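Local coordinates for putative acyl-[acyl-carrier-protein] desaturase DesA2 (Mycobacterium tuberculosis, PDB 1ZA0) that probably acts as a metal-dependent acyl-ACP desaturase in mycobacterial fatty acid biosynthesis, holding its metal site within a bundle of helices, at residues Trp99-Trp103 against His192-Phe196; Gln252-Ile258 against Lys270-Thr274; Val38-Glu44 against Glu116-Arg122; Asp67-Ile71 against Lys235-Val239. The contacts are given in a common frame with arbitrary orientation. Numbering follows the deposited sequence.

Contact 1. Residues Trp99-Trp103 against His192-Phe196; sequences WLGRW and HEEFF. With MN (manganese (II) ion), chain B.
W99 lays the five-membered ring of its indole flat over the phenyl ring of F195, a face-to-face stack with centroids 3.6 Å apart, planes only 5° from parallel and W99 CE3 3.4 Å from F195 CE1. Both segments are helical, one turn each, and run nearly antiparallel at 163°, so that W99 faces F195 (CA atoms 9.3 Å apart) and W103 faces H192 (7.4 Å). With the axes 12.4 Å apart, large rings must bridge the gap. W99 and W103, one turn apart, both take chi1 t; H192 and F196 take m. The edge of W99 meets the face of F196 in an offset edge-to-face pair, W99 NE1 lying 3.5 Å from F196 CZ, while F196 turns its own edge to the face of W103, centroids 5.3 Å apart at 83°. Such an aromatic cluster knits helices 95-121 and 176-206 of the ferritin-like four-helix bundle beside its metal site. H192 ND1 binds manganese at 2.3 Å, with a water at 2.2 Å; E107, E159 and E189 are further ligands. W103 points its indole edge at the H192 face, centroids 4.4 Å apart, its NE1 hydrogen-bonding to E159, whereas H192 NE2 is hydrogen-bonded to E106.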
loop_
_atom_site.group_PDB
_atom_site.type_symbol
_atom_site.label_atom_id
_atom_site.label_comp_id
_atom_site.label_asym_id
_atom_site.label_seq_id
_atom_site.Cartn_x
_atom_site.Cartn_y
_atom_site.Cartn_z
ATOM N N TRP A 99 2.215 -9.423 15.222
ATOM C CA TRP A 99 2.478 -8.579 14.047
ATOM C C TRP A 99 1.334 -8.624 13.053
ATOM O O TRP A 99 0.878 -7.541 12.642
ATOM C CB TRP A 99 3.786 -8.905 13.367
ATOM C CG TRP A 99 3.993 -8.242 12.018
ATOM C CD1 TRP A 99 4.211 -8.886 10.839
ATOM C CD2 TRP A 99 3.959 -6.850 11.699
ATOM N NE1 TRP A 99 4.391 -7.979 9.822
ATOM C CE2 TRP A 99 4.238 -6.728 10.305
ATOM C CE3 TRP A 99 3.792 -5.683 12.436
ATOM C CZ2 TRP A 99 4.297 -5.491 9.633
ATOM C CZ3 TRP A 99 3.876 -4.432 11.746
ATOM C CH2 TRP A 99 4.087 -4.371 10.373
ATOM N N LEU A 100 0.870 -9.818 12.656
ATOM C CA LEU A 100 -0.168 -9.877 11.607
ATOM C C LEU A 100 -1.402 -9.111 12.026
ATOM O O LEU A 100 -2.043 -8.494 11.162
ATOM C CB LEU A 100 -0.562 -11.287 11.097
ATOM N N GLY A 101 -1.719 -9.150 13.321
ATOM C CA GLY A 101 -2.889 -8.501 13.887
ATOM C C GLY A 101 -2.703 -6.987 13.833
ATOM O O GLY A 101 -3.624 -6.273 13.401
ATOM N N ARG A 102 -1.523 -6.525 14.243
ATOM C CA ARG A 102 -1.162 -5.115 14.152
ATOM C C ARG A 102 -1.139 -4.580 12.698
ATOM O O ARG A 102 -1.727 -3.531 12.419
ATOM C CB ARG A 102 0.140 -4.806 14.874
ATOM C CG ARG A 102 0.567 -3.309 14.768
ATOM C CD ARG A 102 -0.366 -2.349 15.433
ATOM N NE ARG A 102 0.255 -1.049 15.500
ATOM C CZ ARG A 102 0.715 -0.505 16.624
ATOM N NH1 ARG A 102 0.531 -1.135 17.758
ATOM N NH2 ARG A 102 1.347 0.662 16.600
ATOM N N TRP A 103 -0.500 -5.302 11.804
ATOM C CA TRP A 103 -0.395 -4.932 10.400
ATOM C C TRP A 103 -1.797 -4.846 9.814
ATOM O O TRP A 103 -2.143 -3.860 9.177
ATOM C CB TRP A 103 0.472 -5.923 9.603
ATOM C CG TRP A 103 0.473 -5.668 8.107
ATOM C CD1 TRP A 103 1.227 -4.755 7.488
ATOM C CD2 TRP A 103 -0.281 -6.325 7.081
ATOM N NE1 TRP A 103 0.957 -4.743 6.142
ATOM C CE2 TRP A 103 0.036 -5.709 5.872
ATOM C CE3 TRP A 103 -1.243 -7.346 7.070
ATOM C CZ2 TRP A 103 -0.546 -6.076 4.663
ATOM C CZ3 TRP A 103 -1.842 -7.692 5.883
ATOM C CH2 TRP A 103 -1.462 -7.089 4.683
ATOM N N HIS A 192 5.771 -0.752 7.145
ATOM C CA HIS A 192 5.361 -2.069 6.766
ATOM C C HIS A 192 6.486 -2.734 5.944
ATOM O O HIS A 192 6.864 -3.942 6.137
ATOM C CB HIS A 192 4.025 -2.001 5.981
ATOM C CG HIS A 192 2.828 -1.581 6.819
ATOM N ND1 HIS A 192 1.546 -1.478 6.299
ATOM C CD2 HIS A 192 2.747 -1.164 8.115
ATOM C CE1 HIS A 192 0.720 -1.111 7.279
ATOM N NE2 HIS A 192 1.423 -0.866 8.371
ATOM N N GLU A 193 6.964 -1.987 4.972
ATOM C CA GLU A 193 8.000 -2.484 4.134
ATOM C C GLU A 193 9.267 -2.876 4.977
ATOM O O GLU A 193 9.905 -3.885 4.666
ATOM C CB GLU A 193 8.346 -1.502 3.000
ATOM C CG GLU A 193 9.400 -2.101 2.053
ATOM C CD GLU A 193 10.280 -1.092 1.322
ATOM O OE1 GLU A 193 10.028 0.136 1.427
ATOM O OE2 GLU A 193 11.215 -1.551 0.578
ATOM N N GLU A 194 9.611 -2.048 5.950
ATOM C CA GLU A 194 10.842 -2.170 6.742
ATOM C C GLU A 194 10.709 -3.529 7.487
ATOM O O GLU A 194 11.616 -4.332 7.531
ATOM C CB GLU A 194 10.949 -1.030 7.756
ATOM C CG GLU A 194 12.075 -1.082 8.794
ATOM C CD GLU A 194 12.090 0.126 9.687
ATOM O OE1 GLU A 194 11.124 0.930 9.588
ATOM O OE2 GLU A 194 13.055 0.352 10.480
ATOM N N PHE A 195 9.554 -3.746 8.069
ATOM C CA PHE A 195 9.255 -4.967 8.826
ATOM C C PHE A 195 9.364 -6.192 7.961
ATOM O O PHE A 195 10.183 -7.087 8.264
ATOM C CB PHE A 195 7.872 -4.872 9.490
ATOM C CG PHE A 195 7.693 -5.755 10.719
ATOM C CD1 PHE A 195 7.312 -5.205 11.923
ATOM C CD2 PHE A 195 7.838 -7.117 10.645
ATOM C CE1 PHE A 195 7.086 -6.014 13.051
ATOM C CE2 PHE A 195 7.646 -7.929 11.774
ATOM C CZ PHE A 195 7.288 -7.371 12.978
ATOM N N PHE A 196 8.620 -6.252 6.843
ATOM C CA PHE A 196 8.727 -7.415 5.971
ATOM C C PHE A 196 10.115 -7.563 5.389
ATOM O O PHE A 196 10.641 -8.682 5.229
ATOM C CB PHE A 196 7.676 -7.450 4.855
ATOM C CG PHE A 196 6.276 -7.698 5.377
ATOM C CD1 PHE A 196 5.936 -8.936 5.929
ATOM C CD2 PHE A 196 5.326 -6.696 5.342
ATOM C CE1 PHE A 196 4.653 -9.170 6.415
ATOM C CE2 PHE A 196 4.033 -6.922 5.829
ATOM C CZ PHE A 196 3.717 -8.154 6.387
HETATM MN MN MN B . 0.865 -1.502 4.057
HETATM O O HOH W 1 0.039 -1.986 2.111
#

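Contact 2. Residues Gln252-Ile258 against Lys270-Thr274; sequences QLISDRI and KQFVT
K270-V273 form a type I beta turn, Q271 and F272 at its corners, closed by V273 N to K270 O at 3.2 Å, bringing what follows against the helical segment 252-258. F272 directs its CA-to-CB bond at the helix but its ring leads away; its CB lies 3.8 Å from I258 CD1 and 4.3 Å from I254 CG2 (both isoleucines m,t), and its O lies 3.5 Å from S255 CB. At V273 the chain extends (phi/psi -103/134), its CA 4.4 Å from S255 CA, the nearest such pair, and V273 CG2 packs on I258 CG2 at 3.9 Å. The small S255 is consistent with so close an approach; its chi1, t, presents OG to the backbone. T274 N donates to that S255 OG at 2.9 Å, and T274 OG1 accepts from Q252 NE2 at 3.2 Å. Q252 reaches it through chi1 t and chi2 p from a CB pointing away, and its NE2 also donates to D256 OD1 at 3.0 Å. Hydrogen bonds and apolar contacts so lay the C-terminal segment back on helix 247-260, the chain's last; I254 and I258 of that helix and F272 of the terminal segment meet helix 208-221, while L253 and R257 touch helix 148-172.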
loop_
_atom_site.group_PDB
_atom_site.type_symbol
_atom_site.label_atom_id
_atom_site.label_comp_id
_atom_site.label_asym_id
_atom_site.label_seq_id
_atom_site.Cartn_x
_atom_site.Cartn_y
_atom_site.Cartn_z
ATOM N N GLN A 252 12.011 0.898 -11.386
ATOM C CA GLN A 252 12.980 1.463 -10.473
ATOM C C GLN A 252 12.888 0.888 -9.025
ATOM O O GLN A 252 13.927 0.570 -8.446
ATOM C CB GLN A 252 12.893 2.991 -10.391
ATOM C CG GLN A 252 14.146 3.688 -9.854
ATOM C CD GLN A 252 15.429 3.201 -10.579
ATOM O OE1 GLN A 252 15.539 3.396 -11.779
ATOM N NE2 GLN A 252 16.356 2.528 -9.848
ATOM N N LEU A 253 11.695 0.795 -8.429
ATOM C CA LEU A 253 11.630 0.372 -6.997
ATOM C C LEU A 253 12.080 -1.093 -6.874
ATOM O O LEU A 253 12.644 -1.460 -5.870
ATOM C CB LEU A 253 10.258 0.578 -6.330
ATOM C CG LEU A 253 9.073 -0.263 -6.753
ATOM C CD1 LEU A 253 9.023 -1.594 -5.994
ATOM C CD2 LEU A 253 7.750 0.511 -6.563
ATOM N N ILE A 254 11.813 -1.910 -7.886
ATOM C CA ILE A 254 12.277 -3.276 -7.866
ATOM C C ILE A 254 13.830 -3.338 -7.819
ATOM O O ILE A 254 14.392 -4.094 -7.067
ATOM C CB ILE A 254 11.797 -4.076 -9.048
ATOM C CG1 ILE A 254 10.308 -4.357 -8.969
ATOM C CG2 ILE A 254 12.526 -5.476 -9.085
ATOM C CD1 ILE A 254 9.687 -4.713 -10.372
ATOM N N SER A 255 14.487 -2.585 -8.692
ATOM C CA SER A 255 15.939 -2.391 -8.642
ATOM C C SER A 255 16.440 -1.881 -7.293
ATOM O O SER A 255 17.367 -2.432 -6.743
ATOM C CB SER A 255 16.353 -1.403 -9.736
ATOM O OG SER A 255 17.749 -1.235 -9.785
ATOM N N ASP A 256 15.826 -0.843 -6.754
ATOM C CA ASP A 256 16.187 -0.338 -5.443
ATOM C C ASP A 256 16.009 -1.361 -4.307
ATOM O O ASP A 256 16.787 -1.364 -3.376
ATOM C CB ASP A 256 15.398 0.910 -5.065
ATOM C CG ASP A 256 15.518 2.064 -6.070
ATOM O OD1 ASP A 256 16.503 2.140 -6.843
ATOM O OD2 ASP A 256 14.620 2.956 -6.101
ATOM N N ARG A 257 14.980 -2.178 -4.353
ATOM C CA ARG A 257 14.732 -3.112 -3.279
ATOM C C ARG A 257 15.804 -4.225 -3.319
ATOM O O ARG A 257 16.320 -4.646 -2.292
ATOM C CB ARG A 257 13.324 -3.671 -3.414
ATOM C CG ARG A 257 12.909 -4.669 -2.396
ATOM C CD ARG A 257 12.871 -4.103 -1.048
ATOM N NE ARG A 257 14.117 -4.358 -0.334
ATOM C CZ ARG A 257 14.406 -3.826 0.813
ATOM N NH1 ARG A 257 13.546 -2.989 1.408
ATOM N NH2 ARG A 257 15.538 -4.155 1.416
ATOM N N ILE A 258 16.125 -4.675 -4.502
ATOM C CA ILE A 258 17.173 -5.725 -4.681
ATOM C C ILE A 258 18.498 -5.190 -4.169
ATOM O O ILE A 258 19.188 -5.864 -3.411
ATOM C CB ILE A 258 17.249 -6.108 -6.172
ATOM C CG1 ILE A 258 16.039 -6.936 -6.533
ATOM C CG2 ILE A 258 18.568 -6.896 -6.496
ATOM C CD1 ILE A 258 15.802 -7.088 -7.979
ATOM N N LYS A 270 20.709 -9.356 -11.750
ATOM C CA LYS A 270 21.334 -8.153 -12.325
ATOM C C LYS A 270 20.490 -7.614 -13.494
ATOM O O LYS A 270 20.572 -6.444 -13.831
ATOM C CB LYS A 270 22.829 -8.413 -12.740
ATOM N N GLN A 271 19.696 -8.482 -14.090
ATOM C CA GLN A 271 18.769 -8.106 -15.167
ATOM C C GLN A 271 17.572 -7.255 -14.726
ATOM O O GLN A 271 16.902 -6.654 -15.582
ATOM C CB GLN A 271 18.220 -9.359 -15.830
ATOM C CG GLN A 271 17.389 -10.211 -14.907
ATOM C CD GLN A 271 16.708 -11.359 -15.611
ATOM O OE1 GLN A 271 16.118 -11.168 -16.668
ATOM N NE2 GLN A 271 16.767 -12.545 -15.015
ATOM N N PHE A 272 17.313 -7.211 -13.406
ATOM C CA PHE A 272 16.289 -6.334 -12.813
ATOM C C PHE A 272 16.864 -5.090 -12.189
ATOM O O PHE A 272 16.110 -4.343 -11.586
ATOM C CB PHE A 272 15.522 -7.075 -11.744
ATOM C CG PHE A 272 14.987 -8.383 -12.200
ATOM C CD1 PHE A 272 13.914 -8.437 -13.101
ATOM C CD2 PHE A 272 15.559 -9.570 -11.764
ATOM C CE1 PHE A 272 13.410 -9.673 -13.542
ATOM C CE2 PHE A 272 15.074 -10.801 -12.178
ATOM C CZ PHE A 272 13.983 -10.851 -13.082
ATOM N N VAL A 273 18.188 -4.895 -12.267
ATOM C CA VAL A 273 18.824 -3.744 -11.671
ATOM C C VAL A 273 19.157 -2.741 -12.753
ATOM O O VAL A 273 19.713 -3.081 -13.780
ATOM C CB VAL A 273 20.109 -4.113 -10.910
ATOM C CG1 VAL A 273 20.836 -2.892 -10.394
ATOM C CG2 VAL A 273 19.799 -5.069 -9.760
ATOM N N THR A 274 18.839 -1.487 -12.490
ATOM C CA THR A 274 19.183 -0.406 -13.387
ATOM C C THR A 274 20.625 -0.026 -13.068
ATOM O O THR A 274 21.079 1.021 -13.468
ATOM C CB THR A 274 18.210 0.791 -13.165
ATOM O OG1 THR A 274 18.488 1.421 -11.901
ATOM C CG2 THR A 274 16.739 0.297 -13.083
#

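Contact 3. Residues Val38-Glu44 against Glu116-Arg122; sequences VPFDQGE and EYLVVTR
This is a loop-on-helix contact: the 38-44 part of the long connection between helices 9-27 and 63-77 folds over the C-terminal end of helix 95-121. P39 centres an inverse gamma turn, residues 40-42 form a short 3-10 turn, and the loop comes nearest at V38-Y117 (CA atoms 4.9 Å apart) and G43-V120 (4.5 Å). V120 CG2 makes apolar contacts, 3.6 Å from V38 CG1 and 3.9 Å from F40 CD1, while V120 CG1 approaches the backbone P39 O to 3.2 Å. P39 CG rests on T121 CG2 at 3.8 Å. G43 CA lies 3.6 Å from V120 O in a CA-H...O contact; a side chain here would crowd F40 O. R122 sends NH2 to E44 O, a 2.9 Å hydrogen bond; R52 O also accepts from this NH2, and the E44 carboxylate pairs with R52. Water 2 accepts from E44 N (3.1 Å) and R122 NE (2.9 Å). R122, the positive-phi (59°) residue after the helix, thus bonds loop carbonyls at the end of a desaturase bundle helix.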
loop_
_atom_site.group_PDB
_atom_site.type_symbol
_atom_site.label_atom_id
_atom_site.label_comp_id
_atom_site.label_asym_id
_atom_site.label_seq_id
_atom_site.Cartn_x
_atom_site.Cartn_y
_atom_site.Cartn_z
ATOM N N VAL A 38 -10.973 13.390 8.575
ATOM C CA VAL A 38 -12.248 13.477 7.810
ATOM C C VAL A 38 -13.013 14.755 8.187
ATOM O O VAL A 38 -13.359 14.922 9.319
ATOM C CB VAL A 38 -13.146 12.222 8.070
ATOM C CG1 VAL A 38 -14.442 12.302 7.296
ATOM C CG2 VAL A 38 -12.376 10.959 7.656
ATOM N N PRO A 39 -13.250 15.659 7.230
ATOM C CA PRO A 39 -13.915 16.931 7.535
ATOM C C PRO A 39 -15.415 16.756 7.551
ATOM O O PRO A 39 -16.108 17.132 6.601
ATOM C CB PRO A 39 -13.492 17.849 6.352
ATOM C CG PRO A 39 -13.340 16.893 5.206
ATOM C CD PRO A 39 -12.846 15.586 5.822
ATOM N N PHE A 40 -15.872 16.162 8.602
ATOM C CA PHE A 40 -17.263 15.805 8.786
ATOM C C PHE A 40 -18.181 17.004 8.634
ATOM O O PHE A 40 -19.279 16.825 8.125
ATOM C CB PHE A 40 -17.474 15.155 10.168
ATOM C CG PHE A 40 -16.934 13.749 10.256
ATOM C CD1 PHE A 40 -17.564 12.714 9.570
ATOM C CD2 PHE A 40 -15.799 13.480 11.015
ATOM C CE1 PHE A 40 -17.061 11.415 9.646
ATOM C CE2 PHE A 40 -15.246 12.204 11.088
ATOM C CZ PHE A 40 -15.879 11.150 10.400
ATOM N N ASP A 41 -17.718 18.218 9.025
ATOM C CA ASP A 41 -18.507 19.464 8.887
ATOM C C ASP A 41 -19.037 19.643 7.484
ATOM O O ASP A 41 -20.064 20.244 7.327
ATOM C CB ASP A 41 -17.623 20.723 9.090
ATOM C CG ASP A 41 -17.337 21.032 10.530
ATOM O OD1 ASP A 41 -17.830 20.354 11.463
ATOM O OD2 ASP A 41 -16.547 21.948 10.822
ATOM N N GLN A 42 -18.304 19.198 6.462
ATOM C CA GLN A 42 -18.729 19.325 5.046
ATOM C C GLN A 42 -19.738 18.256 4.589
ATOM O O GLN A 42 -20.252 18.320 3.496
ATOM C CB GLN A 42 -17.548 19.128 4.116
ATOM C CG GLN A 42 -16.576 20.224 4.221
ATOM C CD GLN A 42 -15.366 20.003 3.352
ATOM O OE1 GLN A 42 -15.441 19.329 2.284
ATOM N NE2 GLN A 42 -14.234 20.618 3.782
ATOM N N GLY A 43 -19.937 17.230 5.407
ATOM C CA GLY A 43 -20.805 16.150 5.033
ATOM C C GLY A 43 -22.237 16.590 4.829
ATOM O O GLY A 43 -22.748 17.499 5.487
ATOM N N GLU A 44 -22.914 15.903 3.920
ATOM C CA GLU A 44 -24.348 16.130 3.807
ATOM C C GLU A 44 -25.155 14.879 3.463
ATOM O O GLU A 44 -24.663 13.925 2.827
ATOM C CB GLU A 44 -24.630 17.280 2.844
ATOM C CG GLU A 44 -24.079 17.119 1.462
ATOM C CD GLU A 44 -24.328 18.389 0.587
ATOM O OE1 GLU A 44 -25.462 18.502 0.052
ATOM O OE2 GLU A 44 -23.389 19.263 0.475
ATOM N N GLU A 116 -14.122 7.194 4.321
ATOM C CA GLU A 116 -14.794 8.265 5.042
ATOM C C GLU A 116 -14.490 9.653 4.474
ATOM O O GLU A 116 -15.412 10.483 4.297
ATOM C CB GLU A 116 -14.545 8.197 6.537
ATOM C CG GLU A 116 -15.259 6.987 7.124
ATOM C CD GLU A 116 -15.096 6.794 8.634
ATOM O OE1 GLU A 116 -14.466 7.642 9.290
ATOM O OE2 GLU A 116 -15.582 5.736 9.113
ATOM N N TYR A 117 -13.240 9.901 4.131
ATOM C CA TYR A 117 -12.904 11.153 3.498
ATOM C C TYR A 117 -13.742 11.258 2.226
ATOM O O TYR A 117 -14.369 12.287 1.940
ATOM C CB TYR A 117 -11.417 11.234 3.151
ATOM C CG TYR A 117 -11.052 12.514 2.444
ATOM C CD1 TYR A 117 -10.501 13.577 3.121
ATOM C CD2 TYR A 117 -11.207 12.616 1.075
ATOM C CE1 TYR A 117 -10.166 14.795 2.439
ATOM C CE2 TYR A 117 -10.916 13.762 0.393
ATOM C CZ TYR A 117 -10.420 14.868 1.079
ATOM O OH TYR A 117 -10.075 16.003 0.332
ATOM N N LEU A 118 -13.712 10.229 1.399
ATOM C CA LEU A 118 -14.298 10.309 0.083
ATOM C C LEU A 118 -15.841 10.507 0.049
ATOM O O LEU A 118 -16.371 11.223 -0.848
ATOM C CB LEU A 118 -13.948 9.074 -0.703
ATOM C CG LEU A 118 -12.496 8.981 -1.209
ATOM C CD1 LEU A 118 -12.225 7.661 -1.930
ATOM C CD2 LEU A 118 -12.174 10.186 -2.081
ATOM N N VAL A 119 -16.523 9.831 0.972
ATOM C CA VAL A 119 -17.950 9.888 1.038
ATOM C C VAL A 119 -18.394 11.213 1.692
ATOM O O VAL A 119 -19.384 11.766 1.285
ATOM C CB VAL A 119 -18.591 8.648 1.719
ATOM C CG1 VAL A 119 -18.354 8.649 3.181
ATOM C CG2 VAL A 119 -20.140 8.632 1.417
ATOM N N VAL A 120 -17.662 11.728 2.681
ATOM C CA VAL A 120 -18.038 12.967 3.326
ATOM C C VAL A 120 -17.840 14.143 2.379
ATOM O O VAL A 120 -18.609 15.113 2.433
ATOM C CB VAL A 120 -17.228 13.161 4.617
ATOM C CG1 VAL A 120 -17.157 14.537 5.043
ATOM C CG2 VAL A 120 -17.702 12.224 5.688
ATOM N N THR A 121 -16.755 14.110 1.597
ATOM C CA THR A 121 -16.416 15.216 0.737
ATOM C C THR A 121 -17.097 15.154 -0.598
ATOM O O THR A 121 -16.971 16.126 -1.319
ATOM C CB THR A 121 -14.878 15.298 0.421
ATOM O OG1 THR A 121 -14.433 14.089 -0.167
ATOM C CG2 THR A 121 -14.070 15.485 1.703
ATOM N N ARG A 122 -17.715 14.016 -0.945
ATOM C CA ARG A 122 -18.350 13.749 -2.245
ATOM C C ARG A 122 -17.403 13.866 -3.453
ATOM O O ARG A 122 -17.819 14.267 -4.556
ATOM C CB ARG A 122 -19.520 14.761 -2.482
ATOM C CG ARG A 122 -20.532 14.982 -1.304
ATOM C CD ARG A 122 -21.552 13.993 -1.315
ATOM N NE ARG A 122 -22.760 14.121 -0.421
ATOM C CZ ARG A 122 -24.009 14.313 -0.863
ATOM N NH1 ARG A 122 -24.270 14.586 -2.132
ATOM N NH2 ARG A 122 -25.020 14.204 -0.022
HETATM O O HOH W 2 -21.587 13.695 2.216
#

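Contact 4. Residues Asp67-Ile71 against Lys235-Val239; sequences DACEI and KLQNV
Charge dominates the exposed side of this helix-helix crossing. K235 NZ lies between two acids one turn of helix 63-77 apart: it makes a very short 2.4 Å salt-bridge hydrogen bond to E70 OE1 and a long salt bridge, 3.7 Å, to D67 OD1. To get there K235 extends through chi1 m, chi2 t and chi3 t, and a chi4 of -115° that turns NZ to the acids. The other D67 oxygen is used as well, since N238 ND2, with N238 in chi1 t, donates to D67 OD2 at 3.0 Å; D67 and E70 are both in chi1 m. One aspartate therefore ties two residues of the opposing helix.

Apolar contacts lie deeper. I71, in the m,t rotamer, sets its CD1 3.7 Å from L236 CD2 and 3.9 Å from V239 CG1. The same V239 methyl is 3.9 Å from A68 CB; F165 and L169 of helix 148-172 also touch A68.

In geometry, both segments are helical throughout. Their axes come within 9.4 Å and their directions differ by 122°, with nearest CA pairs D67-K235 at 5.3 Å and A68-V239 at 6.1 Å. Where they meet, 67-71 and 235-239 cross steeply, so helix 233-241 packs against helix 63-77 at an angle rather than alongside it, joining a late part of the chain to an early one by a D67-E70-K235 salt-bridge network over an apolar layer.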
loop_
_atom_site.group_PDB
_atom_site.type_symbol
_atom_site.label_atom_id
_atom_site.label_comp_id
_atom_site.label_asym_id
_atom_site.label_seq_id
_atom_site.Cartn_x
_atom_site.Cartn_y
_atom_site.Cartn_z
ATOM N N ASP A 67 -8.700 9.080 -8.801
ATOM C CA ASP A 67 -8.437 7.777 -9.340
ATOM C C ASP A 67 -7.433 7.032 -8.455
ATOM O O ASP A 67 -7.627 5.852 -8.141
ATOM C CB ASP A 67 -7.839 7.836 -10.744
ATOM C CG ASP A 67 -8.840 8.273 -11.844
ATOM O OD1 ASP A 67 -10.064 8.364 -11.582
ATOM O OD2 ASP A 67 -8.421 8.531 -12.998
ATOM N N ALA A 68 -6.332 7.705 -8.106
ATOM C CA ALA A 68 -5.289 7.114 -7.233
ATOM C C ALA A 68 -5.906 6.657 -5.882
ATOM O O ALA A 68 -5.590 5.565 -5.375
ATOM C CB ALA A 68 -4.189 8.077 -7.015
ATOM N N CYS A 69 -6.782 7.477 -5.328
ATOM C CA CYS A 69 -7.400 7.154 -4.055
ATOM C C CYS A 69 -8.359 5.925 -4.155
ATOM O O CYS A 69 -8.459 5.166 -3.234
ATOM C CB CYS A 69 -8.166 8.335 -3.477
ATOM S SG CYS A 69 -7.123 9.669 -2.869
ATOM N N GLU A 70 -9.089 5.823 -5.247
ATOM C CA GLU A 70 -10.000 4.704 -5.483
ATOM C C GLU A 70 -9.244 3.420 -5.646
ATOM O O GLU A 70 -9.643 2.410 -5.088
ATOM C CB GLU A 70 -10.898 4.937 -6.695
ATOM C CG GLU A 70 -11.795 6.128 -6.484
ATOM C CD GLU A 70 -12.723 6.406 -7.641
ATOM O OE1 GLU A 70 -12.300 6.866 -8.725
ATOM O OE2 GLU A 70 -13.927 6.170 -7.414
ATOM N N ILE A 71 -8.105 3.471 -6.347
ATOM C CA ILE A 71 -7.246 2.291 -6.447
ATOM C C ILE A 71 -6.763 1.855 -5.083
ATOM O O ILE A 71 -6.816 0.665 -4.758
ATOM C CB ILE A 71 -6.042 2.579 -7.397
ATOM C CG1 ILE A 71 -6.548 2.743 -8.827
ATOM C CG2 ILE A 71 -4.947 1.445 -7.262
ATOM C CD1 ILE A 71 -5.536 3.503 -9.718
ATOM N N LYS A 235 -8.165 4.494 -15.095
ATOM C CA LYS A 235 -7.609 5.054 -13.854
ATOM C C LYS A 235 -6.122 4.745 -13.714
ATOM O O LYS A 235 -5.334 5.658 -13.414
ATOM C CB LYS A 235 -8.382 4.569 -12.605
ATOM C CG LYS A 235 -9.893 4.732 -12.731
ATOM C CD LYS A 235 -10.627 4.508 -11.422
ATOM C CE LYS A 235 -12.117 4.665 -11.641
ATOM N NZ LYS A 235 -12.630 5.804 -10.907
ATOM N N LEU A 236 -5.736 3.501 -13.968
ATOM C CA LEU A 236 -4.295 3.124 -13.928
ATOM C C LEU A 236 -3.492 3.960 -14.880
ATOM O O LEU A 236 -2.432 4.418 -14.524
ATOM C CB LEU A 236 -4.017 1.634 -14.225
ATOM C CG LEU A 236 -4.491 0.569 -13.239
ATOM C CD1 LEU A 236 -3.938 -0.850 -13.600
ATOM C CD2 LEU A 236 -4.121 0.847 -11.868
ATOM N N GLN A 237 -3.999 4.187 -16.102
ATOM C CA GLN A 237 -3.258 4.975 -17.110
ATOM C C GLN A 237 -3.137 6.437 -16.650
ATOM O O GLN A 237 -2.084 7.096 -16.772
ATOM C CB GLN A 237 -3.980 4.894 -18.480
ATOM C CG GLN A 237 -3.124 5.339 -19.694
ATOM C CD GLN A 237 -1.816 4.576 -19.801
ATOM O OE1 GLN A 237 -1.823 3.339 -19.800
ATOM N NE2 GLN A 237 -0.689 5.297 -19.861
ATOM N N ASN A 238 -4.211 6.939 -16.059
ATOM C CA ASN A 238 -4.203 8.304 -15.577
ATOM C C ASN A 238 -3.134 8.483 -14.448
ATOM O O ASN A 238 -2.340 9.386 -14.472
ATOM C CB ASN A 238 -5.606 8.666 -15.073
ATOM C CG ASN A 238 -5.929 10.144 -15.196
ATOM O OD1 ASN A 238 -5.433 10.840 -16.091
ATOM N ND2 ASN A 238 -6.769 10.633 -14.291
ATOM N N VAL A 239 -3.082 7.555 -13.488
ATOM C CA VAL A 239 -2.114 7.686 -12.379
ATOM C C VAL A 239 -0.702 7.446 -12.904
ATOM O O VAL A 239 0.213 8.036 -12.430
ATOM C CB VAL A 239 -2.451 6.820 -11.114
ATOM C CG1 VAL A 239 -3.914 6.951 -10.688
ATOM C CG2 VAL A 239 -2.062 5.409 -11.268
#

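In the fold
All four contacts belong to one fatty acid desaturase fold, built of helices and loops without strands. Helix 95-121 serves two of them: contact 1 on its early turns, beside the metal site, and contact 3 at its far end, with centres 29 Å apart. Contact 4 closes a loop within which contact 1 is nested; the two lie on opposite sides of the chain's centre. Contacts 3 and 4 interleave in sequence and approach to about 4 Å between nearest atoms without touching. Contact 2 follows the others along the chain, 40 Å from contact 3 between centres, yet meets contact 1 through the E193-R257 salt bridge, which ties the metal-binding bundle to helix 247-260, against which the chain's end packs.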